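Local coordinates for L-lactate dehydrogenase (Trichomonas vaginalis, PDB 5A1T), which probably catalyses the NADH-dependent reduction of pyruvate to L-lactate and belongs to the malate dehydrogenase branch of the lactate/malate dehydrogenase superfamily, at residues Q95-L100 / R228-L233; I128-N133 / G184-S189; S152-L157 / T245-Q250. All coordinates share one frame; numbering follows the deposited sequence.

Contact 1: residues Q95-L100 / R228-L233; sequences QVRADL and RAWDIL. With OXM (oxamic acid), chain D.
Gln95 and Trp230 meet where the active-site loop of the lactate/malate dehydrogenase fold, here closed over oxamate, comes against helix 214-236 of the C-terminal domain. The carbonyl oxygen of Gln95 sits over one face of the indole, toward its rim, 3.9 Å from Trp230 CH2. Val96 follows the same ring: its CA lies 3.9 Å from Trp230 CZ2, and its backbone N gives a hydrogen bond to Asp99 OD2 (2.7 Å), which ties the turn into the 3-10 segment that follows. The tryptophan suits this place because it is broad enough to touch three successive residues, Gln95 over a face and Arg97 N at the edge, while its NE1 is hydrogen-bonded to Glu188. Arg97 crosses the end of the indole. Its chain is extended from CG to NE, and CZ2 of Trp230 lies over one face of the guanidinium, the two planes 40° apart. At the guanidinium edge NE donates to oxamate O1 (2.7 Å, 165°); NH2 donates to O3 (2.9 Å), a two-point grip that suits arginine, whose N-H groups lie in one flat, charged unit. A water accepts from both Arg97 NH2 and Ala229 N, and the small Ala229 CB approaches oxamate C2 to 3.2 Å.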
loop_
_atom_site.group_PDB
_atom_site.type_symbol
_atom_site.label_atom_id
_atom_site.label_comp_id
_atom_site.label_asym_id
_atom_site.label_seq_id
_atom_site.Cartn_x
_atom_site.Cartn_y
_atom_site.Cartn_z
ATOM N N GLN A 95 -21.601 -9.323 12.664
ATOM C CA GLN A 95 -20.787 -9.741 13.802
ATOM C C GLN A 95 -19.877 -8.626 14.299
ATOM O O GLN A 95 -19.602 -7.666 13.581
ATOM C CB GLN A 95 -19.938 -10.956 13.433
ATOM C CG GLN A 95 -20.725 -12.236 13.260
ATOM C CD GLN A 95 -19.821 -13.445 13.124
ATOM O OE1 GLN A 95 -18.773 -13.381 12.479
ATOM N NE2 GLN A 95 -20.216 -14.550 13.740
ATOM N N VAL A 96 -19.420 -8.767 15.542
ATOM C CA VAL A 96 -18.388 -7.902 16.098
ATOM C C VAL A 96 -17.096 -8.700 16.223
ATOM O O VAL A 96 -17.085 -9.906 15.986
ATOM C CB VAL A 96 -18.789 -7.329 17.476
ATOM C CG1 VAL A 96 -20.027 -6.460 17.343
ATOM C CG2 VAL A 96 -19.020 -8.447 18.485
ATOM N N ARG A 97 -16.014 -8.025 16.596
ATOM C CA ARG A 97 -14.698 -8.654 16.672
ATOM C C ARG A 97 -14.682 -9.881 17.585
ATOM O O ARG A 97 -14.000 -10.864 17.302
ATOM C CB ARG A 97 -13.661 -7.641 17.159
ATOM C CG ARG A 97 -13.514 -6.409 16.273
ATOM C CD ARG A 97 -12.482 -5.457 16.853
ATOM N NE ARG A 97 -12.387 -4.198 16.117
ATOM C CZ ARG A 97 -13.139 -3.126 16.352
ATOM N NH1 ARG A 97 -14.065 -3.143 17.302
ATOM N NH2 ARG A 97 -12.966 -2.026 15.630
ATOM N N ALA A 98 -15.435 -9.820 18.678
ATOM C CA ALA A 98 -15.437 -10.892 19.669
ATOM C C ALA A 98 -16.095 -12.169 19.143
ATOM O O ALA A 98 -15.924 -13.242 19.721
ATOM C CB ALA A 98 -16.138 -10.428 20.935
ATOM N N ASP A 99 -16.847 -12.056 18.050
ATOM C CA ASP A 99 -17.521 -13.213 17.467
ATOM C C ASP A 99 -16.543 -14.146 16.755
ATOM O O ASP A 99 -16.907 -15.260 16.377
ATOM C CB ASP A 99 -18.609 -12.765 16.484
ATOM C CG ASP A 99 -19.784 -12.095 17.173
ATOM O OD1 ASP A 99 -20.179 -12.553 18.267
ATOM O OD2 ASP A 99 -20.317 -11.109 16.619
ATOM N N LEU A 100 -15.305 -13.691 16.572
ATOM C CA LEU A 100 -14.290 -14.489 15.891
ATOM C C LEU A 100 -13.529 -15.405 16.848
ATOM O O LEU A 100 -12.665 -16.170 16.419
ATOM C CB LEU A 100 -13.300 -13.577 15.163
ATOM C CG LEU A 100 -13.744 -13.022 13.809
ATOM C CD1 LEU A 100 -12.760 -11.974 13.329
ATOM C CD2 LEU A 100 -13.877 -14.132 12.774
ATOM N N ARG A 228 -16.530 3.434 14.403
ATOM C CA ARG A 228 -15.836 3.756 13.157
ATOM C C ARG A 228 -15.591 2.535 12.267
ATOM O O ARG A 228 -15.846 2.581 11.064
ATOM C CB ARG A 228 -14.501 4.436 13.467
ATOM C CG ARG A 228 -13.733 4.923 12.242
ATOM C CD ARG A 228 -14.503 5.988 11.469
ATOM N NE ARG A 228 -13.651 6.664 10.493
ATOM C CZ ARG A 228 -14.015 7.723 9.777
ATOM N NH1 ARG A 228 -15.226 8.245 9.918
ATOM N NH2 ARG A 228 -13.162 8.264 8.918
ATOM N N ALA A 229 -15.110 1.449 12.863
ATOM C CA ALA A 229 -14.768 0.240 12.115
ATOM C C ALA A 229 -15.947 -0.287 11.305
ATOM O O ALA A 229 -15.767 -0.838 10.217
ATOM C CB ALA A 229 -14.272 -0.834 13.059
ATOM N N TRP A 230 -17.150 -0.120 11.841
ATOM C CA TRP A 230 -18.350 -0.599 11.175
ATOM C C TRP A 230 -18.852 0.422 10.159
ATOM O O TRP A 230 -19.605 0.079 9.247
ATOM C CB TRP A 230 -19.436 -0.911 12.203
ATOM C CG TRP A 230 -18.928 -1.722 13.356
ATOM C CD1 TRP A 230 -19.138 -1.482 14.683
ATOM C CD2 TRP A 230 -18.108 -2.897 13.285
ATOM N NE1 TRP A 230 -18.508 -2.439 15.442
ATOM C CE2 TRP A 230 -17.868 -3.318 14.607
ATOM C CE3 TRP A 230 -17.556 -3.635 12.231
ATOM C CZ2 TRP A 230 -17.101 -4.443 14.906
ATOM C CZ3 TRP A 230 -16.796 -4.753 12.530
ATOM C CH2 TRP A 230 -16.575 -5.145 13.857
ATOM N N ASP A 231 -18.432 1.672 10.316
ATOM C CA ASP A 231 -18.793 2.713 9.363
ATOM C C ASP A 231 -17.979 2.526 8.082
ATOM O O ASP A 231 -18.490 2.728 6.978
ATOM C CB ASP A 231 -18.566 4.104 9.963
ATOM C CG ASP A 231 -19.464 5.169 9.347
ATOM O OD1 ASP A 231 -20.442 4.817 8.656
ATOM O OD2 ASP A 231 -19.198 6.368 9.570
ATOM N N ILE A 232 -16.719 2.128 8.232
ATOM C CA ILE A 232 -15.894 1.772 7.080
ATOM C C ILE A 232 -16.495 0.552 6.392
ATOM O O ILE A 232 -16.577 0.500 5.166
ATOM C CB ILE A 232 -14.421 1.484 7.484
ATOM C CG1 ILE A 232 -13.651 2.791 7.681
ATOM C CG2 ILE A 232 -13.689 0.665 6.419
ATOM C CD1 ILE A 232 -13.965 3.508 8.962
ATOM N N LEU A 233 -16.921 -0.426 7.188
ATOM C CA LEU A 233 -17.506 -1.651 6.654
ATOM C C LEU A 233 -18.745 -1.352 5.816
ATOM O O LEU A 233 -18.950 -1.952 4.762
ATOM C CB LEU A 233 -17.861 -2.614 7.791
ATOM C CG LEU A 233 -18.579 -3.905 7.391
ATOM C CD1 LEU A 233 -17.788 -4.685 6.353
ATOM C CD2 LEU A 233 -18.831 -4.765 8.618
HETATM C C1 OXM D . -11.373 -3.353 12.876
HETATM N N1 OXM D . -12.035 -4.175 11.929
HETATM O O1 OXM D . -10.881 -3.846 13.871
HETATM C C2 OXM D . -11.274 -1.861 12.645
HETATM O O2 OXM D . -11.431 -1.392 11.486
HETATM O O3 OXM D . -11.030 -1.092 13.610
HETATM O O HOH W 1 -14.254 0.751 15.608
#

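Contact 2: residues I128-N133 / G184-S189. With NAI (1,4-dihydronicotinamide adenine dinucleotide), chain C; OXM (oxamic acid), chain D.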
loop_
_atom_site.group_PDB
_atom_site.type_symbol
_atom_site.label_atom_id
_atom_site.label_comp_id
_atom_site.label_asym_id
_atom_site.label_seq_id
_atom_site.Cartn_x
_atom_site.Cartn_y
_atom_site.Cartn_z
ATOM N N ILE A 128 -2.649 -8.519 15.001
ATOM C CA ILE A 128 -3.599 -7.692 14.273
ATOM C C ILE A 128 -4.938 -8.409 14.168
ATOM O O ILE A 128 -5.982 -7.804 14.392
ATOM C CB ILE A 128 -3.068 -7.338 12.867
ATOM C CG1 ILE A 128 -1.738 -6.585 12.994
ATOM C CG2 ILE A 128 -4.087 -6.497 12.100
ATOM C CD1 ILE A 128 -1.030 -6.313 11.686
ATOM N N GLY A 129 -4.905 -9.700 13.846
ATOM C CA GLY A 129 -6.122 -10.480 13.683
ATOM C C GLY A 129 -7.053 -10.403 14.879
ATOM O O GLY A 129 -6.627 -10.589 16.018
ATOM N N ASN A 130 -8.328 -10.128 14.615
ATOM C CA ASN A 130 -9.307 -9.934 15.680
ATOM C C ASN A 130 -9.873 -11.245 16.224
ATOM O O ASN A 130 -10.007 -12.218 15.481
ATOM C CB ASN A 130 -10.463 -9.065 15.189
ATOM C CG ASN A 130 -10.052 -7.630 14.934
ATOM O OD1 ASN A 130 -10.289 -7.085 13.854
ATOM N ND2 ASN A 130 -9.439 -7.005 15.930
ATOM N N PRO A 131 -10.209 -11.278 17.527
ATOM C CA PRO A 131 -10.004 -10.215 18.522
ATOM C C PRO A 131 -8.537 -10.131 18.938
ATOM O O PRO A 131 -8.038 -11.060 19.566
ATOM C CB PRO A 131 -10.892 -10.652 19.687
ATOM C CG PRO A 131 -10.938 -12.127 19.580
ATOM C CD PRO A 131 -10.896 -12.443 18.114
ATOM N N ASP A 132 -7.861 -9.039 18.595
ATOM C CA ASP A 132 -6.402 -9.011 18.660
ATOM C C ASP A 132 -5.865 -8.919 20.084
ATOM O O ASP A 132 -4.841 -9.528 20.393
ATOM C CB ASP A 132 -5.853 -7.860 17.810
ATOM C CG ASP A 132 -6.289 -6.497 18.305
ATOM O OD1 ASP A 132 -7.291 -6.413 19.042
ATOM O OD2 ASP A 132 -5.625 -5.506 17.937
ATOM N N ASN A 133 -6.543 -8.172 20.950
ATOM C CA ASN A 133 -6.160 -8.139 22.358
ATOM C C ASN A 133 -6.203 -9.545 22.940
ATOM O O ASN A 133 -5.270 -9.980 23.612
ATOM C CB ASN A 133 -7.074 -7.214 23.162
ATOM C CG ASN A 133 -6.847 -5.751 22.851
ATOM O OD1 ASN A 133 -7.151 -5.282 21.754
ATOM N ND2 ASN A 133 -6.324 -5.015 23.824
ATOM N N GLY A 184 -7.584 0.105 26.803
ATOM C CA GLY A 184 -8.248 -1.181 26.910
ATOM C C GLY A 184 -8.340 -1.993 25.635
ATOM O O GLY A 184 -7.360 -2.167 24.912
ATOM N N ASN A 185 -9.538 -2.497 25.368
ATOM C CA ASN A 185 -9.757 -3.430 24.275
ATOM C C ASN A 185 -9.946 -2.735 22.935
ATOM O O ASN A 185 -10.611 -1.703 22.847
ATOM C CB ASN A 185 -10.980 -4.298 24.574
ATOM C CG ASN A 185 -11.133 -5.454 23.607
ATOM O OD1 ASN A 185 -10.205 -5.799 22.874
ATOM N ND2 ASN A 185 -12.309 -6.066 23.606
ATOM N N HIS A 186 -9.350 -3.301 21.892
ATOM C CA HIS A 186 -9.682 -2.909 20.533
ATOM C C HIS A 186 -11.006 -3.575 20.192
ATOM O O HIS A 186 -11.060 -4.509 19.394
ATOM C CB HIS A 186 -8.586 -3.313 19.546
ATOM C CG HIS A 186 -8.894 -2.960 18.123
ATOM N ND1 HIS A 186 -9.133 -1.668 17.712
ATOM C CD2 HIS A 186 -9.008 -3.735 17.017
ATOM C CE1 HIS A 186 -9.379 -1.659 16.412
ATOM N NE2 HIS A 186 -9.309 -2.900 15.967
ATOM N N GLY A 187 -12.070 -3.103 20.836
ATOM C CA GLY A 187 -13.393 -3.670 20.659
ATOM C C GLY A 187 -14.469 -2.642 20.930
ATOM O O GLY A 187 -14.189 -1.444 21.007
ATOM N N GLU A 188 -15.703 -3.112 21.080
ATOM C CA GLU A 188 -16.845 -2.233 21.311
ATOM C C GLU A 188 -16.641 -1.370 22.551
ATOM O O GLU A 188 -17.135 -0.244 22.622
ATOM C CB GLU A 188 -18.130 -3.054 21.460
ATOM C CG GLU A 188 -18.446 -3.948 20.268
ATOM C CD GLU A 188 -18.618 -3.167 18.979
ATOM O OE1 GLU A 188 -19.612 -2.415 18.865
ATOM O OE2 GLU A 188 -17.758 -3.301 18.082
ATOM N N SER A 189 -15.903 -1.903 23.521
ATOM C CA SER A 189 -15.725 -1.244 24.809
ATOM C C SER A 189 -14.521 -0.307 24.842
ATOM O O SER A 189 -14.140 0.166 25.912
ATOM C CB SER A 189 -15.576 -2.293 25.913
ATOM O OG SER A 189 -14.377 -3.032 25.749
HETATM P PA NAI C . -8.788 -11.715 5.179
HETATM O O1A NAI C . -9.894 -12.717 5.412
HETATM O O2A NAI C . -8.625 -11.072 3.823
HETATM O O5B NAI C . -7.383 -12.412 5.549
HETATM C C5B NAI C . -7.243 -13.360 6.605
HETATM C C4B NAI C . -6.199 -14.384 6.176
HETATM O O4B NAI C . -5.836 -15.265 7.246
HETATM C C3B NAI C . -6.717 -15.260 5.040
HETATM O O3B NAI C . -5.869 -15.106 3.896
HETATM C C2B NAI C . -6.678 -16.678 5.579
HETATM O O2B NAI C . -6.290 -17.639 4.592
HETATM C C1B NAI C . -5.646 -16.570 6.688
HETATM N N9A NAI C . -5.738 -17.657 7.696
HETATM C C8A NAI C . -6.851 -18.213 8.215
HETATM N N7A NAI C . -6.524 -19.193 9.102
HETATM C C5A NAI C . -5.182 -19.273 9.149
HETATM C C6A NAI C . -4.174 -20.083 9.867
HETATM N N6A NAI C . -4.540 -21.042 10.749
HETATM N N1A NAI C . -2.869 -19.835 9.616
HETATM C C2A NAI C . -2.469 -18.889 8.748
HETATM N N3A NAI C . -3.334 -18.122 8.064
HETATM C C4A NAI C . -4.672 -18.264 8.213
HETATM O O3 NAI C . -8.920 -10.550 6.280
HETATM P PN NAI C . -8.221 -9.113 6.466
HETATM O O1N NAI C . -9.164 -8.057 5.937
HETATM O O2N NAI C . -6.809 -9.197 5.930
HETATM O O5D NAI C . -8.178 -8.985 8.069
HETATM C C5D NAI C . -7.633 -10.054 8.841
HETATM C C4D NAI C . -7.866 -9.801 10.323
HETATM O O4D NAI C . -7.497 -8.462 10.663
HETATM C C3D NAI C . -9.331 -9.963 10.705
HETATM O O3D NAI C . -9.430 -10.827 11.841
HETATM C C2D NAI C . -9.804 -8.569 11.059
HETATM O O2D NAI C . -10.798 -8.563 12.089
HETATM C C1D NAI C . -8.507 -7.903 11.506
HETATM N N1N NAI C . -8.490 -6.430 11.453
HETATM C C2N NAI C . -7.847 -5.796 12.441
HETATM C C3N NAI C . -7.751 -4.413 12.508
HETATM C C7N NAI C . -7.035 -3.672 13.615
HETATM O O7N NAI C . -7.011 -2.461 13.755
HETATM N N7N NAI C . -6.347 -4.356 14.540
HETATM C C4N NAI C . -8.384 -3.579 11.431
HETATM C C5N NAI C . -9.054 -4.366 10.414
HETATM C C6N NAI C . -9.068 -5.749 10.458
HETATM C C1 OXM D . -11.373 -3.353 12.876
HETATM N N1 OXM D . -12.035 -4.175 11.929
HETATM O O1 OXM D . -10.881 -3.846 13.871
HETATM C C2 OXM D . -11.274 -1.861 12.645
HETATM O O2 OXM D . -11.431 -1.392 11.486
HETATM O O3 OXM D . -11.030 -1.092 13.610
#
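Gly184 meets Asn133 through its carbonyl oxygen, which takes a weak bond from Asn133 ND2 (3.2 Å); the same amide nitrogen also reaches Val284 O. A positive phi (79°), comfortable for glycine, carries the chain through this point. Asn185 turns its amide steeply across that of Asn133. The two OD1 atoms, both acceptors, stand 3.3 Å apart, while Asn185 ND2 is held by Glu323 and Asp319. At His186 the backbone N donates to Asn133 OD1 (3.0 Å), arriving well above the carbonyl plane (57° out of it). One asparagine side chain, offering both donor and acceptor, thus serves two backbone positions of a loop that lacks regular structure. With chi1 at 179°, His186 carries its ring away from its own backbone N and past Asp132, whose OD1 rests 3.4 Å from His186 CB. The ring's NE2 then donates to oxamate O1 (2.8 Å), and ND1 is bonded to Asp158. Beside it, Asn130 N binds O3D of the nicotinamide ribose (3.1 Å). A histidine backed by an aspartate and facing both substrate analogue and nicotinamide is the arrangement of the lactate/malate dehydrogenase active site, where His186 is the predicted proton acceptor.

Contact 3: residues S152-L157 / T245-Q250. With NAI (1,4-dihydronicotinamide adenine dinucleotide), chain C; OXM (oxamic acid), chain D.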
loop_
_atom_site.group_PDB
_atom_site.type_symbol
_atom_site.label_atom_id
_atom_site.label_comp_id
_atom_site.label_asym_id
_atom_site.label_seq_id
_atom_site.Cartn_x
_atom_site.Cartn_y
_atom_site.Cartn_z
ATOM N N SER A 152 2.425 -7.810 21.656
ATOM C CA SER A 152 1.584 -6.624 21.751
ATOM C C SER A 152 0.473 -6.709 20.706
ATOM O O SER A 152 0.596 -7.449 19.732
ATOM C CB SER A 152 2.409 -5.350 21.556
ATOM O OG SER A 152 2.954 -5.290 20.252
ATOM N N SER A 153 -0.609 -5.964 20.919
ATOM C CA SER A 153 -1.730 -5.938 19.977
ATOM C C SER A 153 -1.958 -4.525 19.449
ATOM O O SER A 153 -1.573 -3.545 20.086
ATOM C CB SER A 153 -3.005 -6.468 20.637
ATOM O OG SER A 153 -3.439 -5.617 21.683
ATOM N N LEU A 154 -2.597 -4.430 18.288
ATOM C CA LEU A 154 -2.723 -3.160 17.580
ATOM C C LEU A 154 -3.950 -2.363 18.011
ATOM O O LEU A 154 -5.081 -2.826 17.880
ATOM C CB LEU A 154 -2.776 -3.404 16.070
ATOM C CG LEU A 154 -2.710 -2.154 15.188
ATOM C CD1 LEU A 154 -1.363 -1.460 15.333
ATOM C CD2 LEU A 154 -2.976 -2.509 13.730
ATOM N N SER A 155 -3.707 -1.158 18.520
ATOM C CA SER A 155 -4.775 -0.234 18.890
ATOM C C SER A 155 -4.550 1.139 18.261
ATOM O O SER A 155 -5.349 2.053 18.451
ATOM C CB SER A 155 -4.869 -0.097 20.412
ATOM O OG SER A 155 -5.424 -1.260 20.996
ATOM N N MET A 156 -3.461 1.279 17.513
ATOM C CA MET A 156 -3.089 2.569 16.947
ATOM C C MET A 156 -4.032 3.037 15.840
ATOM O O MET A 156 -4.052 4.220 15.500
ATOM C CB MET A 156 -1.658 2.513 16.412
ATOM C CG MET A 156 -0.610 2.892 17.442
ATOM S SD MET A 156 -0.825 4.573 18.058
ATOM C CE MET A 156 -0.549 5.529 16.567
ATOM N N LEU A 157 -4.808 2.120 15.270
ATOM C CA LEU A 157 -5.816 2.512 14.295
ATOM C C LEU A 157 -6.886 3.342 14.996
ATOM O O LEU A 157 -7.390 4.321 14.445
ATOM C CB LEU A 157 -6.437 1.290 13.617
ATOM C CG LEU A 157 -7.544 1.574 12.598
ATOM C CD1 LEU A 157 -7.037 2.456 11.469
ATOM C CD2 LEU A 157 -8.110 0.275 12.044
ATOM N N THR A 245 -2.945 -1.344 8.243
ATOM C CA THR A 245 -1.617 -1.667 7.743
ATOM C C THR A 245 -0.654 -0.550 8.130
ATOM O O THR A 245 0.458 -0.804 8.590
ATOM C CB THR A 245 -1.608 -1.849 6.211
ATOM O OG1 THR A 245 -2.508 -2.903 5.848
ATOM C CG2 THR A 245 -0.215 -2.189 5.715
ATOM N N LYS A 246 -1.104 0.686 7.944
ATOM C CA LYS A 246 -0.311 1.862 8.281
ATOM C C LYS A 246 -0.055 1.916 9.783
ATOM O O LYS A 246 1.066 2.179 10.223
ATOM C CB LYS A 246 -1.026 3.134 7.813
ATOM C CG LYS A 246 -0.214 4.410 7.955
ATOM C CD LYS A 246 -0.444 5.093 9.299
ATOM C CE LYS A 246 0.304 6.411 9.378
ATOM N NZ LYS A 246 0.107 7.089 10.690
ATOM N N ALA A 247 -1.102 1.667 10.562
ATOM C CA ALA A 247 -1.001 1.674 12.017
ATOM C C ALA A 247 -0.061 0.578 12.506
ATOM O O ALA A 247 0.689 0.777 13.462
ATOM C CB ALA A 247 -2.375 1.507 12.644
ATOM N N ALA A 248 -0.106 -0.576 11.845
ATOM C CA ALA A 248 0.705 -1.724 12.242
ATOM C C ALA A 248 2.184 -1.497 11.941
ATOM O O ALA A 248 3.050 -1.901 12.716
ATOM C CB ALA A 248 0.214 -2.983 11.546
ATOM N N ILE A 249 2.472 -0.858 10.813
ATOM C CA ILE A 249 3.850 -0.537 10.459
ATOM C C ILE A 249 4.352 0.570 11.376
ATOM O O ILE A 249 5.501 0.550 11.818
ATOM C CB ILE A 249 3.972 -0.111 8.978
ATOM C CG1 ILE A 249 3.681 -1.309 8.070
ATOM C CG2 ILE A 249 5.368 0.440 8.675
ATOM C CD1 ILE A 249 3.555 -0.965 6.600
ATOM N N GLN A 250 3.480 1.529 11.665
ATOM C CA GLN A 250 3.805 2.610 12.587
ATOM C C GLN A 250 4.088 2.046 13.974
ATOM O O GLN A 250 5.069 2.418 14.619
ATOM C CB GLN A 250 2.663 3.625 12.647
ATOM C CG GLN A 250 2.916 4.787 13.589
ATOM C CD GLN A 250 1.790 5.800 13.570
ATOM O OE1 GLN A 250 0.738 5.566 12.974
ATOM N NE2 GLN A 250 2.006 6.936 14.221
HETATM P PA NAI C . -8.788 -11.715 5.179
HETATM O O1A NAI C . -9.894 -12.717 5.412
HETATM O O2A NAI C . -8.625 -11.072 3.823
HETATM O O5B NAI C . -7.383 -12.412 5.549
HETATM C C5B NAI C . -7.243 -13.360 6.605
HETATM C C4B NAI C . -6.199 -14.384 6.176
HETATM O O4B NAI C . -5.836 -15.265 7.246
HETATM C C3B NAI C . -6.717 -15.260 5.040
HETATM O O3B NAI C . -5.869 -15.106 3.896
HETATM C C2B NAI C . -6.678 -16.678 5.579
HETATM O O2B NAI C . -6.290 -17.639 4.592
HETATM C C1B NAI C . -5.646 -16.570 6.688
HETATM N N9A NAI C . -5.738 -17.657 7.696
HETATM C C8A NAI C . -6.851 -18.213 8.215
HETATM N N7A NAI C . -6.524 -19.193 9.102
HETATM C C5A NAI C . -5.182 -19.273 9.149
HETATM C C6A NAI C . -4.174 -20.083 9.867
HETATM N N6A NAI C . -4.540 -21.042 10.749
HETATM N N1A NAI C . -2.869 -19.835 9.616
HETATM C C2A NAI C . -2.469 -18.889 8.748
HETATM N N3A NAI C . -3.334 -18.122 8.064
HETATM C C4A NAI C . -4.672 -18.264 8.213
HETATM O O3 NAI C . -8.920 -10.550 6.280
HETATM P PN NAI C . -8.221 -9.113 6.466
HETATM O O1N NAI C . -9.164 -8.057 5.937
HETATM O O2N NAI C . -6.809 -9.197 5.930
HETATM O O5D NAI C . -8.178 -8.985 8.069
HETATM C C5D NAI C . -7.633 -10.054 8.841
HETATM C C4D NAI C . -7.866 -9.801 10.323
HETATM O O4D NAI C . -7.497 -8.462 10.663
HETATM C C3D NAI C . -9.331 -9.963 10.705
HETATM O O3D NAI C . -9.430 -10.827 11.841
HETATM C C2D NAI C . -9.804 -8.569 11.059
HETATM O O2D NAI C . -10.798 -8.563 12.089
HETATM C C1D NAI C . -8.507 -7.903 11.506
HETATM N N1N NAI C . -8.490 -6.430 11.453
HETATM C C2N NAI C . -7.847 -5.796 12.441
HETATM C C3N NAI C . -7.751 -4.413 12.508
HETATM C C7N NAI C . -7.035 -3.672 13.615
HETATM O O7N NAI C . -7.011 -2.461 13.755
HETATM N N7N NAI C . -6.347 -4.356 14.540
HETATM C C4N NAI C . -8.384 -3.579 11.431
HETATM C C5N NAI C . -9.054 -4.366 10.414
HETATM C C6N NAI C . -9.068 -5.749 10.458
HETATM C C1 OXM D . -11.373 -3.353 12.876
HETATM N N1 OXM D . -12.035 -4.175 11.929
HETATM O O1 OXM D . -10.881 -3.846 13.871
HETATM C C2 OXM D . -11.274 -1.861 12.645
HETATM O O2 OXM D . -11.431 -1.392 11.486
HETATM O O3 OXM D . -11.030 -1.092 13.610
#
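Leu154 extends its side chain away from its backbone N (chi1 -172°), and this lays its two methyl branches along one turn of helix 242-257: CD1 comes to 3.6 Å from Ala247 O, and CD2 to 3.9 Å from Ala248 CB. Met156 takes the other course. Bends at chi2 (-60°) and chi3 (-64°) curl its thioether back, so that CE reaches the amide of Gln250, 3.7 Å from NE2 and hardly farther from CD and OE1. Gln250 is extended, and the two side chains cross at about a right angle; the flexible methionine can follow the contour of the amide without competing for its polar atoms. Gln250 OE1 accepts from Lys246 NZ (2.8 Å), one helical turn earlier, and from Asn160 ND2.

Strand 151-154 adjoins strand 124-127 in the parallel part of the sheet of the Rossmann-type NAD-binding domain, and Ser155, at the N-cap position, leads into helix 156-170. Helix 242-257 packs against this bend. Ala247 is what allows the approach: with one methyl as its side chain, it brings its CA to 5.4 Å from Leu157 CA. Its CB fits into the first turn of the new helix, 3.6 Å from Leu157 N and 4.0 Å from Met156 CB. Ala248, similarly small, also touches Ile128. Lys246 NZ has a further partner in the carbonyl oxygen of Cys59 of the second subunit. Leu157 turns its branched end to the ligands instead, CD2 lying 3.4 Å from the nicotinamide oxygen O7N and close to oxamate O3 as well, an apolar wall beside the carboxamide.

Contact 3 lies deepest, its centre about 4 Å from that of the chain, and is almost wholly apolar, with alanines and leucines joining strand and helix. Contact 2 is also buried but polar, with one asparagine amide bonding the backbone of an irregular loop. Contact 1, with its centre about 15 Å from that of the chain and only partly buried, joins a loop to a helix through an aromatic ring, a charge and a water. All three touch oxamate; contacts 2 and 3 also line the nicotinamide. Arg97 of contact 1 packs against His186 and Gly187 of contact 2, whose Asp132 and Asn133 pack against Ser153 of contact 3. Contacts 1 and 3 do not touch, although their helices 214-236 and 242-257 are consecutive in the chain.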